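Local coordinates for protein glycerophosphoryl diester phosphodiesterase (Agrobacterium tumefaciens str. C58, PDB 3KS6) that belongs to the glycerophosphoryl diester phosphodiesterase family, folds as a TIM-type beta/alpha barrel and carries a bound magnesium ion, at residues L38-D43 and E116-L121; L168-V173 and M197-A202. All blocks are in the same frame, centred on the assembly; numbering follows the deposited sequence. Where two conformers were deposited one is given.

Contact 1 (L38-D43 and E116-L121); sequences LHPTAD and EGFVAL
In the TIM-type barrel, the C-terminal end of strand 33-40 meets the start of helix 118-128 where L38, H39 and P40 receive the ring of F118. The strand carries two residues of the magnesium site, E35 and D37; the third, E105, lies on the adjacent parallel strand 101-106. F118 follows G117, the N-cap residue, and its CG stands anti to the backbone N (chi1 -171°), which sends the ring away from the helix and across the strand.

The ring takes P40 on one face. P40 CD is 3.8 Å from the centroid of the F118 ring and 15° off its normal, a CH-pi contact displaced toward the rim, while P40 CB touches F118 CE1 at 3.6 Å. The far end of the ring leans against the main chain: F118 CZ is 3.6 Å from H39 C, and F118 CE2 is 3.5 Å from L38 O, both met obliquely. L38 adds its CB, 3.9 Å from F118 CZ, and the L38 side chain also touches I46 and V48 of strand 46-48 and C104 of strand 101-106.

H39 contributes backbone here, since its CB points away from the helix segment. The H39 side chain lies about 9 Å from the magnesium ion; its imidazole is hydrogen-bonded through ND1 to Y115 OH and through NE2 to H50 O, so both ring nitrogens have partners. Y115, just ahead of the helix segment, also touches P40.

No hydrogen bond joins the two segments. F118 holds helix to strand through CH-pi and van der Waals contact alone, so the join is a buried one that depends on the fit of the ring against P40 and the strand backbone.

Contact 2 (L168-V173 and M197-A202); sequences LGPGAV and MAQVQA
The backbones of P170 and Q199 come closest here, with their CA atoms 7.9 Å apart, where helix 162-179 passes helix 194-202 on the outside of the TIM-type barrel. Helix 162-179 is kinked at this place. G169 has positive phi (80°), and the N atoms of P170 and G171 make no bond to the preceding turn, P170 having no N-H to give; helical bonding resumes with V173 N to G169 O at 3.0 Å.

A single long side chain spans the gap. Q199 has CG anti to its own N (chi1 -171°) and stays extended through CD, which carries the terminal amide across to the kinked turn. There it meets the P170 ring with the two side chains at about a right angle. Q199 OE1 lies 3.6 Å from P170 CB and 3.8 Å from P170 CG, so the oxygen rests against the pyrrolidine carbons.

None of the approaches between the two segments is a hydrogen bond, and the buried area is small, as suits a contact at the protein surface. Deeper in, V200 provides apolar contact between the same helices through I174, and also touches I185 and F207 of the strands beneath; V173 reaches I185 too. Q199 likewise leans on I174 with part of its side chain. Its amide nitrogen lies beside the backbone of G171, with Q199 NE2 3.7 Å from G171 N and 3.8 Å from G171 CA.

The two contacts are in series along the chain, contact 1 closing before contact 2 opens, and both belong to the same barrel. Their centres are 32 Å apart and their nearest atoms about 20 Å, so they do not touch. The continuous sheet links them: strand 33-40 of contact 1 pairs with 101-106, and parallel pairings continue through 135-139 and 156-160 to 184-188 and 206-210, the strands beside the helices of contact 2. Contact 1 is buried, at the end of a strand that carries two magnesium ligands; contact 2 lies at the surface, between helices outside the barrel.

Contact 1 (L38-D43 and E116-L121)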
loop_
_atom_site.group_PDB
_atom_site.type_symbol
_atom_site.label_atom_id
_atom_site.label_comp_id
_atom_site.label_asym_id
_atom_site.label_seq_id
_atom_site.Cartn_x
_atom_site.Cartn_y
_atom_site.Cartn_z
ATOM N N LEU A 38 7.512 0.818 -3.787
ATOM C CA LEU A 38 8.449 0.793 -4.911
ATOM C C LEU A 38 9.656 1.644 -4.599
ATOM O O LEU A 38 9.521 2.663 -3.918
ATOM C CB LEU A 38 7.761 1.342 -6.189
ATOM C CG LEU A 38 6.499 0.645 -6.755
ATOM C CD1 LEU A 38 5.919 1.421 -7.989
ATOM C CD2 LEU A 38 6.810 -0.794 -7.111
ATOM N N HIS A 39 10.823 1.244 -5.123
ATOM C CA HIS A 39 12.080 2.009 -5.022
ATOM C C HIS A 39 12.862 1.973 -6.334
ATOM O O HIS A 39 12.804 0.978 -7.072
ATOM C CB HIS A 39 12.962 1.426 -3.913
ATOM C CG HIS A 39 12.348 1.515 -2.553
ATOM N ND1 HIS A 39 12.495 2.617 -1.738
ATOM C CD2 HIS A 39 11.527 0.665 -1.902
ATOM C CE1 HIS A 39 11.812 2.418 -0.626
ATOM N NE2 HIS A 39 11.214 1.243 -0.704
ATOM N N PRO A 40 13.576 3.055 -6.655
ATOM C CA PRO A 40 14.418 3.036 -7.838
ATOM C C PRO A 40 15.748 2.367 -7.573
ATOM O O PRO A 40 16.219 2.419 -6.444
ATOM C CB PRO A 40 14.630 4.518 -8.116
ATOM C CG PRO A 40 14.588 5.153 -6.759
ATOM C CD PRO A 40 13.634 4.347 -5.961
ATOM N N THR A 41 16.340 1.741 -8.597
ATOM C CA THR A 41 17.718 1.257 -8.532
ATOM C C THR A 41 18.661 2.322 -9.099
ATOM O O THR A 41 18.211 3.364 -9.597
ATOM C CB THR A 41 17.918 -0.023 -9.323
ATOM O OG1 THR A 41 17.744 0.273 -10.719
ATOM C CG2 THR A 41 16.927 -1.115 -8.828
ATOM N N ALA A 42 19.970 2.099 -8.984
ATOM C CA ALA A 42 20.943 3.073 -9.494
ATOM C C ALA A 42 20.903 3.192 -11.021
ATOM O O ALA A 42 21.127 4.279 -11.559
ATOM C CB ALA A 42 22.393 2.742 -9.007
ATOM N N ASP A 43 20.542 2.100 -11.690
ATOM C CA ASP A 43 20.531 2.013 -13.148
ATOM C C ASP A 43 19.143 2.190 -13.769
ATOM O O ASP A 43 18.905 1.752 -14.889
ATOM C CB ASP A 43 21.223 0.713 -13.650
ATOM C CG ASP A 43 20.554 -0.573 -13.160
ATOM O OD1 ASP A 43 19.827 -0.543 -12.141
ATOM O OD2 ASP A 43 20.771 -1.636 -13.798
ATOM N N GLU A 116 13.964 11.998 -6.197
ATOM C CA GLU A 116 13.719 12.965 -7.257
ATOM C C GLU A 116 13.354 12.259 -8.556
ATOM O O GLU A 116 14.027 11.324 -8.974
ATOM C CB GLU A 116 14.941 13.884 -7.464
ATOM C CG GLU A 116 14.804 14.918 -8.601
ATOM C CD GLU A 116 15.161 14.383 -9.989
ATOM O OE1 GLU A 116 16.220 13.742 -10.143
ATOM O OE2 GLU A 116 14.393 14.648 -10.942
ATOM N N GLY A 117 12.292 12.738 -9.199
ATOM C CA GLY A 117 11.814 12.192 -10.488
ATOM C C GLY A 117 11.152 10.824 -10.493
ATOM O O GLY A 117 10.754 10.328 -11.547
ATOM N N PHE A 118 10.971 10.230 -9.323
ATOM C CA PHE A 118 10.515 8.872 -9.240
ATOM C C PHE A 118 9.024 8.724 -9.527
ATOM O O PHE A 118 8.624 7.743 -10.121
ATOM C CB PHE A 118 10.878 8.285 -7.876
ATOM C CG PHE A 118 10.638 6.798 -7.759
ATOM C CD1 PHE A 118 11.235 5.899 -8.657
ATOM C CD2 PHE A 118 9.847 6.282 -6.721
ATOM C CE1 PHE A 118 11.007 4.531 -8.536
ATOM C CE2 PHE A 118 9.642 4.929 -6.601
ATOM C CZ PHE A 118 10.213 4.063 -7.495
ATOM N N VAL A 119 8.205 9.675 -9.082
ATOM C CA VAL A 119 6.787 9.601 -9.372
ATOM C C VAL A 119 6.589 9.519 -10.900
ATOM O O VAL A 119 5.862 8.659 -11.393
ATOM C CB VAL A 119 6.019 10.790 -8.735
ATOM C CG1 VAL A 119 4.641 10.977 -9.415
ATOM C CG2 VAL A 119 5.956 10.585 -7.197
ATOM N N ALA A 120 7.335 10.339 -11.651
ATOM C CA ALA A 120 7.273 10.289 -13.125
ATOM C C ALA A 120 7.660 8.901 -13.668
ATOM O O ALA A 120 6.990 8.376 -14.568
ATOM C CB ALA A 120 8.166 11.388 -13.752
ATOM N N LEU A 121 8.740 8.320 -13.134
ATOM C CA LEU A 121 9.197 6.979 -13.544
ATOM C C LEU A 121 8.150 5.906 -13.286
ATOM O O LEU A 121 7.954 4.968 -14.088
ATOM C CB LEU A 121 10.414 6.529 -12.737
ATOM C CG LEU A 121 11.840 6.377 -13.223
ATOM C CD1 LEU A 121 12.488 7.774 -13.304
ATOM C CD2 LEU A 121 12.584 5.407 -12.206
#

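Contact 2 (L168-V173 and M197-A202)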
loop_
_atom_site.group_PDB
_atom_site.type_symbol
_atom_site.label_atom_id
_atom_site.label_comp_id
_atom_site.label_asym_id
_atom_site.label_seq_id
_atom_site.Cartn_x
_atom_site.Cartn_y
_atom_site.Cartn_z
ATOM N N LEU A 168 -0.477 16.554 15.137
ATOM C CA LEU A 168 -1.357 17.514 14.480
ATOM C C LEU A 168 -2.748 17.526 15.076
ATOM O O LEU A 168 -3.389 18.588 15.133
ATOM C CB LEU A 168 -1.525 17.236 12.995
ATOM C CG LEU A 168 -0.566 17.914 12.028
ATOM C CD1 LEU A 168 0.869 17.637 12.374
ATOM C CD2 LEU A 168 -0.900 17.427 10.619
ATOM N N GLY A 169 -3.207 16.355 15.511
ATOM C CA GLY A 169 -4.601 16.183 15.949
ATOM C C GLY A 169 -5.514 16.026 14.725
ATOM O O GLY A 169 -5.146 16.444 13.634
ATOM N N PRO A 170 -6.706 15.421 14.895
ATOM C CA PRO A 170 -7.552 15.153 13.744
ATOM C C PRO A 170 -8.030 16.379 12.984
ATOM O O PRO A 170 -8.149 16.328 11.777
ATOM C CB PRO A 170 -8.728 14.368 14.335
ATOM C CG PRO A 170 -8.673 14.576 15.776
ATOM C CD PRO A 170 -7.271 14.839 16.125
ATOM N N GLY A 171 -8.303 17.473 13.696
ATOM C CA GLY A 171 -8.756 18.690 13.040
ATOM C C GLY A 171 -7.760 19.199 12.022
ATOM O O GLY A 171 -8.149 19.490 10.879
ATOM N N ALA A 172 -6.484 19.247 12.438
ATOM C CA ALA A 172 -5.382 19.733 11.579
ATOM C C ALA A 172 -5.010 18.716 10.514
ATOM O O ALA A 172 -4.555 19.108 9.410
ATOM C CB ALA A 172 -4.173 20.104 12.388
ATOM N N VAL A 173 -5.154 17.429 10.815
ATOM C CA VAL A 173 -4.949 16.416 9.759
ATOM C C VAL A 173 -5.957 16.654 8.634
ATOM O O VAL A 173 -5.611 16.660 7.455
ATOM C CB VAL A 173 -5.045 14.972 10.275
ATOM C CG1 VAL A 173 -5.213 13.954 9.083
ATOM C CG2 VAL A 173 -3.835 14.611 11.135
HETATM N N MSE A 197 -13.632 8.495 12.429
HETATM C CA MSE A 197 -14.228 8.260 11.126
HETATM C C MSE A 197 -15.328 9.254 10.799
HETATM O O MSE A 197 -15.418 9.734 9.673
HETATM C CB MSE A 197 -14.727 6.803 11.023
HETATM C CG MSE A 197 -15.471 6.512 9.756
HETATM SE SE MSE A 197 -15.905 4.619 9.673
HETATM C CE MSE A 197 -17.160 4.709 8.251
ATOM N N ALA A 198 -16.177 9.556 11.776
ATOM C CA ALA A 198 -17.220 10.537 11.608
ATOM C C ALA A 198 -16.662 11.910 11.295
ATOM O O ALA A 198 -17.143 12.579 10.385
ATOM C CB ALA A 198 -18.120 10.597 12.899
ATOM N N GLN A 199 -15.666 12.349 12.065
ATOM C CA GLN A 199 -15.076 13.666 11.853
ATOM C C GLN A 199 -14.481 13.787 10.431
ATOM O O GLN A 199 -14.665 14.821 9.732
ATOM C CB GLN A 199 -14.012 13.925 12.915
ATOM C CG GLN A 199 -13.537 15.356 12.878
ATOM C CD GLN A 199 -12.538 15.659 13.926
ATOM O OE1 GLN A 199 -12.300 14.866 14.825
ATOM N NE2 GLN A 199 -11.949 16.867 13.835
ATOM N N VAL A 200 -13.777 12.733 10.013
ATOM C CA VAL A 200 -13.142 12.682 8.697
ATOM C C VAL A 200 -14.236 12.704 7.578
ATOM O O VAL A 200 -14.190 13.492 6.645
ATOM C CB VAL A 200 -12.218 11.457 8.595
ATOM C CG1 VAL A 200 -11.744 11.243 7.192
ATOM C CG2 VAL A 200 -11.035 11.575 9.581
ATOM N N GLN A 201 -15.243 11.858 7.708
ATOM C CA GLN A 201 -16.313 11.837 6.702
ATOM C C GLN A 201 -17.171 13.095 6.651
ATOM O O GLN A 201 -17.633 13.489 5.584
ATOM C CB GLN A 201 -17.146 10.560 6.885
ATOM C CG GLN A 201 -16.347 9.340 6.559
ATOM C CD GLN A 201 -17.156 8.081 6.616
ATOM O OE1 GLN A 201 -18.222 8.032 7.237
ATOM N NE2 GLN A 201 -16.638 7.039 5.998
ATOM N N ALA A 202 -17.349 13.753 7.796
ATOM C CA ALA A 202 -18.127 14.987 7.883
ATOM C C ALA A 202 -17.424 16.109 7.117
ATOM O O ALA A 202 -18.080 17.028 6.634
ATOM C CB ALA A 202 -18.339 15.408 9.345
#